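Long-range contacts in Phenylalanine/tyrosine ammonia-lyase (Rhodosporidium toruloides, PDB 1Y2M), which catalyses the non-oxidative deamination of L-phenylalanine to trans-cinnamate and of L-tyrosine to p-coumarate, working as a homotetramer built as a dimer of dimers: residues Ala282-Ala286 and Thr513-Asn517; Ser159-Val165 and Thr200-Leu205. One frame throughout, in Å; residues are numbered along the deposited sequence.

In the fold
From the N terminus, contact 2 comes first: the start of helix 162-176 and the turn before it meet Thr200-Leu205, closing a loop of 34 intervening residues that holds most of helix 162-176 and helix 185-197. Contact 1 follows in series and closes a much longer loop, in which helix 273-303 pairs with helix 506-560 across 226 residues, more than half of them helical. The two loops neither nest nor cross. Contact 1 joins long helices near the centre of the folded chain, whereas contact 2 ties a helix start to the small antiparallel sheet. Their centres lie about 17 Å apart, and helix 273-303, which carries Ala282-Ala286, also touches Leu160 and Val164.

Contact 1. Residues Ala282-Ala286 and Thr513-Asn517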
loop_
_atom_site.group_PDB
_atom_site.type_symbol
_atom_site.label_atom_id
_atom_site.label_comp_id
_atom_site.label_asym_id
_atom_site.label_seq_id
_atom_site.Cartn_x
_atom_site.Cartn_y
_atom_site.Cartn_z
ATOM N N ALA B 282 3.010 11.837 -18.891
ATOM C CA ALA B 282 2.302 10.667 -18.366
ATOM C C ALA B 282 0.791 10.762 -18.571
ATOM O O ALA B 282 0.118 9.781 -18.934
ATOM C CB ALA B 282 2.662 10.446 -16.929
ATOM N N LEU B 283 0.244 11.959 -18.392
ATOM C CA LEU B 283 -1.184 12.129 -18.615
ATOM C C LEU B 283 -1.555 11.979 -20.080
ATOM O O LEU B 283 -2.536 11.311 -20.422
ATOM C CB LEU B 283 -1.637 13.490 -18.119
ATOM C CG LEU B 283 -3.153 13.704 -18.291
ATOM C CD1 LEU B 283 -3.974 12.654 -17.563
ATOM C CD2 LEU B 283 -3.538 15.084 -17.784
ATOM N N HIS B 284 -0.751 12.588 -20.959
ATOM C CA HIS B 284 -0.914 12.369 -22.398
ATOM C C HIS B 284 -0.989 10.876 -22.734
ATOM O O HIS B 284 -1.929 10.422 -23.420
ATOM C CB HIS B 284 0.244 13.049 -23.133
ATOM C CG HIS B 284 0.363 12.723 -24.585
ATOM N ND1 HIS B 284 0.921 11.547 -25.040
ATOM C CD2 HIS B 284 0.095 13.472 -25.690
ATOM C CE1 HIS B 284 0.945 11.580 -26.373
ATOM N NE2 HIS B 284 0.455 12.728 -26.788
ATOM N N ASP B 285 -0.067 10.105 -22.183
ATOM C CA ASP B 285 -0.015 8.696 -22.544
ATOM C C ASP B 285 -1.205 7.941 -21.965
ATOM O O ASP B 285 -1.766 7.053 -22.610
ATOM C CB ASP B 285 1.332 8.117 -22.102
ATOM C CG ASP B 285 2.512 8.619 -22.929
ATOM O OD1 ASP B 285 2.341 9.223 -24.003
ATOM O OD2 ASP B 285 3.643 8.353 -22.492
ATOM N N ALA B 286 -1.598 8.326 -20.751
ATOM C CA ALA B 286 -2.738 7.706 -20.067
ATOM C C ALA B 286 -3.995 7.946 -20.845
ATOM O O ALA B 286 -4.852 7.079 -20.934
ATOM C CB ALA B 286 -2.865 8.227 -18.651
ATOM N N THR B 513 3.804 6.640 -12.040
ATOM C CA THR B 513 2.688 6.612 -13.006
ATOM C C THR B 513 3.224 6.338 -14.435
ATOM O O THR B 513 2.545 5.688 -15.205
ATOM C CB THR B 513 1.925 7.941 -12.934
ATOM O OG1 THR B 513 1.507 8.121 -11.575
ATOM C CG2 THR B 513 0.756 7.953 -13.929
ATOM N N THR B 514 4.432 6.842 -14.798
ATOM C CA THR B 514 5.047 6.577 -16.083
ATOM C C THR B 514 5.311 5.096 -16.213
ATOM O O THR B 514 5.096 4.527 -17.294
ATOM C CB THR B 514 6.335 7.401 -16.205
ATOM O OG1 THR B 514 6.023 8.811 -16.157
ATOM C CG2 THR B 514 7.032 7.084 -17.477
ATOM N N GLU B 515 5.736 4.436 -15.119
ATOM C CA GLU B 515 5.971 2.994 -15.161
ATOM C C GLU B 515 4.627 2.273 -15.328
ATOM O O GLU B 515 4.536 1.296 -16.095
ATOM C CB GLU B 515 6.682 2.517 -13.911
ATOM C CG GLU B 515 7.081 1.040 -14.041
ATOM C CD GLU B 515 7.980 0.480 -12.948
ATOM O OE1 GLU B 515 8.452 1.233 -12.037
ATOM O OE2 GLU B 515 8.231 -0.759 -13.000
ATOM N N SER B 516 3.572 2.737 -14.645
ATOM C CA SER B 516 2.264 2.121 -14.845
ATOM C C SER B 516 1.789 2.282 -16.289
ATOM O O SER B 516 1.224 1.349 -16.868
ATOM C CB SER B 516 1.212 2.689 -13.911
ATOM O OG SER B 516 1.522 2.302 -12.582
ATOM N N ASN B 517 2.080 3.422 -16.928
ATOM C CA ASN B 517 1.770 3.558 -18.355
ATOM C C ASN B 517 2.441 2.475 -19.155
ATOM O O ASN B 517 1.830 1.887 -20.057
ATOM C CB ASN B 517 2.123 4.917 -18.989
ATOM C CG ASN B 517 1.166 6.017 -18.637
ATOM O OD1 ASN B 517 -0.018 5.776 -18.443
ATOM N ND2 ASN B 517 1.664 7.276 -18.658
HETATM O O HOH W 1 4.354 8.202 -19.691
#
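The carbonyl oxygen of Ala282 is gripped twice: by its own helix, through Ala286 N at 2.9 Å, and from across the interface by Asn517 ND2 at 3.0 Å. The hydrogen bond from the Asn517 amide is fairly straight and arrives in the carbonyl plane on a lone pair, at a C=O...N angle of 111°, while the oxygen lies slightly out of the Asn517 amide plane. With CG anti to its own carbonyl carbon (chi1 -76°), Asn517 sends its amide across to the neighbouring helix. ND2 also binds a water, which donates to Asp285 OD2 at 2.9 Å. The other carboxylate oxygen, OD1, takes a hydrogen bond from His284 ND1 and a salt bridge from Arg77. Helices 273-303 and 506-560 run side by side here, nearly parallel in direction, their local axes 9.6 Å apart at an angle of 28°, within the long-helix core of the PAL/histidase fold. Ala282 CB lies 3.8 Å from Thr514 OG1, which is bonded to Ala510 O of its own helix. Replacing Asn517 with a leucine would probably leave the water without the N-H it accepts and the Ala282 oxygen without its second donor. On the amide's other branch, Asn517 OD1 rests 3.7 Å from Ala286 CA and is buried without a polar partner in the model.

Contact 2. Residues Ser159-Val165 and Thr200-Leu205; sequences SLPLEVV and TPIVPL
Leu160 N donates to Val203 O at 2.8 Å, almost in line with the carbonyl bond (164° at the oxygen), and the same oxygen receives a CA-H...O contact from Ser159 CA at 3.2 Å. Beside this bond a single beta bridge sets Ser159 opposite Pro204, and around it the side chains divide. The two methyls of Leu160 part company, CD1 packing on Val203 CG1 at 3.7 Å and CD2 reaching Leu205 CD1 at 3.9 Å. At the helix start, Thr200 CG2 presses against Val165 CB at 3.5 Å and also touches Leu162 CD2; it gets there because it lies anti to the Thr200 backbone nitrogen (OG1 at chi1 -50°). Val165 divides its methyls, CG1 on Pro201 CD and CG2 on Val203 CG2 at 4.0 Å. A water between the backbones donates to Leu160 O and Pro201 O and accepts from Val203 N at 2.9 Å. Pro161, at the N-cap position, turns the chain from the bridge into helix 162-176. Farther out, strand 232-237 pairs with Thr200 and Ile202 by backbone hydrogen bonds, helix 215-225 packs on Pro201, Val203 and Pro204, and Arg154 of a second subunit bonds Ser159 O. The polar linkage is thus a backbone hydrogen bond, with one water bridging further backbone atoms, while the side chains meet through hydrocarbon, with no salt bridge across the two segments.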
loop_
_atom_site.group_PDB
_atom_site.type_symbol
_atom_site.label_atom_id
_atom_site.label_comp_id
_atom_site.label_asym_id
_atom_site.label_seq_id
_atom_site.Cartn_x
_atom_site.Cartn_y
_atom_site.Cartn_z
ATOM N N SER B 159 19.566 8.703 -14.736
ATOM C CA SER B 159 19.288 10.055 -15.247
ATOM C C SER B 159 17.879 10.195 -15.740
ATOM O O SER B 159 17.223 9.219 -16.097
ATOM C CB SER B 159 20.228 10.381 -16.397
ATOM O OG SER B 159 19.907 9.635 -17.561
ATOM N N LEU B 160 17.392 11.417 -15.695
ATOM C CA LEU B 160 16.038 11.700 -16.122
ATOM C C LEU B 160 15.973 11.536 -17.645
ATOM O O LEU B 160 16.899 11.919 -18.402
ATOM C CB LEU B 160 15.581 13.112 -15.790
ATOM C CG LEU B 160 15.066 13.470 -14.414
ATOM C CD1 LEU B 160 14.865 14.994 -14.379
ATOM C CD2 LEU B 160 13.793 12.701 -14.081
ATOM N N PRO B 161 14.846 10.988 -18.138
ATOM C CA PRO B 161 14.681 10.920 -19.570
ATOM C C PRO B 161 14.839 12.276 -20.265
ATOM O O PRO B 161 14.361 13.298 -19.748
ATOM C CB PRO B 161 13.247 10.424 -19.738
ATOM C CG PRO B 161 12.998 9.628 -18.469
ATOM C CD PRO B 161 13.719 10.363 -17.424
ATOM N N LEU B 162 15.422 12.243 -21.450
ATOM C CA LEU B 162 15.718 13.480 -22.181
ATOM C C LEU B 162 14.385 14.269 -22.408
ATOM O O LEU B 162 14.331 15.501 -22.284
ATOM C CB LEU B 162 16.455 13.202 -23.504
ATOM C CG LEU B 162 17.804 12.489 -23.276
ATOM C CD1 LEU B 162 18.358 12.206 -24.671
ATOM C CD2 LEU B 162 18.723 13.315 -22.443
ATOM N N GLU B 163 13.306 13.565 -22.747
ATOM C CA GLU B 163 12.033 14.246 -23.030
ATOM C C GLU B 163 11.517 15.005 -21.799
ATOM O O GLU B 163 10.894 16.069 -21.914
ATOM C CB GLU B 163 10.938 13.281 -23.557
ATOM C CG GLU B 163 10.545 12.170 -22.631
ATOM C CD GLU B 163 9.385 11.287 -23.123
ATOM O OE1 GLU B 163 9.296 11.081 -24.332
ATOM O OE2 GLU B 163 8.529 10.819 -22.320
ATOM N N VAL B 164 11.750 14.451 -20.610
ATOM C CA VAL B 164 11.264 15.083 -19.416
ATOM C C VAL B 164 12.010 16.378 -19.211
ATOM O O VAL B 164 11.433 17.418 -18.890
ATOM C CB VAL B 164 11.436 14.141 -18.217
ATOM C CG1 VAL B 164 11.242 14.884 -16.895
ATOM C CG2 VAL B 164 10.403 12.998 -18.348
ATOM N N VAL B 165 13.315 16.305 -19.408
ATOM C CA VAL B 165 14.172 17.502 -19.308
ATOM C C VAL B 165 13.777 18.598 -20.289
ATOM O O VAL B 165 13.651 19.770 -19.911
ATOM C CB VAL B 165 15.677 17.182 -19.398
ATOM C CG1 VAL B 165 16.498 18.481 -19.287
ATOM C CG2 VAL B 165 16.058 16.173 -18.318
ATOM N N THR B 200 20.499 18.864 -24.115
ATOM C CA THR B 200 19.631 18.434 -23.025
ATOM C C THR B 200 20.508 18.039 -21.840
ATOM O O THR B 200 21.346 17.126 -21.937
ATOM C CB THR B 200 18.733 17.227 -23.392
ATOM O OG1 THR B 200 18.038 17.439 -24.621
ATOM C CG2 THR B 200 17.695 17.011 -22.313
ATOM N N PRO B 201 20.389 18.817 -20.748
ATOM C CA PRO B 201 21.157 18.521 -19.567
ATOM C C PRO B 201 20.966 17.105 -19.063
ATOM O O PRO B 201 19.863 16.580 -19.092
ATOM C CB PRO B 201 20.655 19.542 -18.563
ATOM C CG PRO B 201 20.259 20.726 -19.381
ATOM C CD PRO B 201 19.641 20.086 -20.616
ATOM N N ILE B 202 22.046 16.531 -18.573
ATOM C CA ILE B 202 22.007 15.235 -17.940
ATOM C C ILE B 202 21.698 15.507 -16.464
ATOM O O ILE B 202 22.459 16.216 -15.776
ATOM C CB ILE B 202 23.362 14.502 -18.099
ATOM C CG1 ILE B 202 23.608 14.179 -19.549
ATOM C CG2 ILE B 202 23.424 13.253 -17.235
ATOM C CD1 ILE B 202 22.586 13.301 -20.199
ATOM N N VAL B 203 20.572 14.989 -15.986
ATOM C CA VAL B 203 20.084 15.341 -14.672
ATOM C C VAL B 203 19.807 14.043 -13.920
ATOM O O VAL B 203 19.269 13.116 -14.485
ATOM C CB VAL B 203 18.748 16.134 -14.842
ATOM C CG1 VAL B 203 18.122 16.531 -13.497
ATOM C CG2 VAL B 203 18.913 17.354 -15.744
ATOM N N PRO B 204 20.192 13.974 -12.648
ATOM C CA PRO B 204 19.875 12.760 -11.878
ATOM C C PRO B 204 18.372 12.462 -11.835
ATOM O O PRO B 204 17.555 13.357 -11.740
ATOM C CB PRO B 204 20.373 13.116 -10.454
ATOM C CG PRO B 204 21.439 14.152 -10.693
ATOM C CD PRO B 204 20.917 14.977 -11.849
ATOM N N LEU B 205 18.041 11.178 -11.804
ATOM C CA LEU B 205 16.656 10.698 -11.764
ATOM C C LEU B 205 16.052 11.038 -10.424
ATOM O O LEU B 205 14.876 11.413 -10.299
ATOM C CB LEU B 205 16.632 9.184 -11.895
ATOM C CG LEU B 205 15.262 8.510 -11.877
ATOM C CD1 LEU B 205 14.374 9.063 -12.951
ATOM C CD2 LEU B 205 15.423 7.050 -12.063
HETATM O O HOH W 2 18.904 13.819 -18.034
#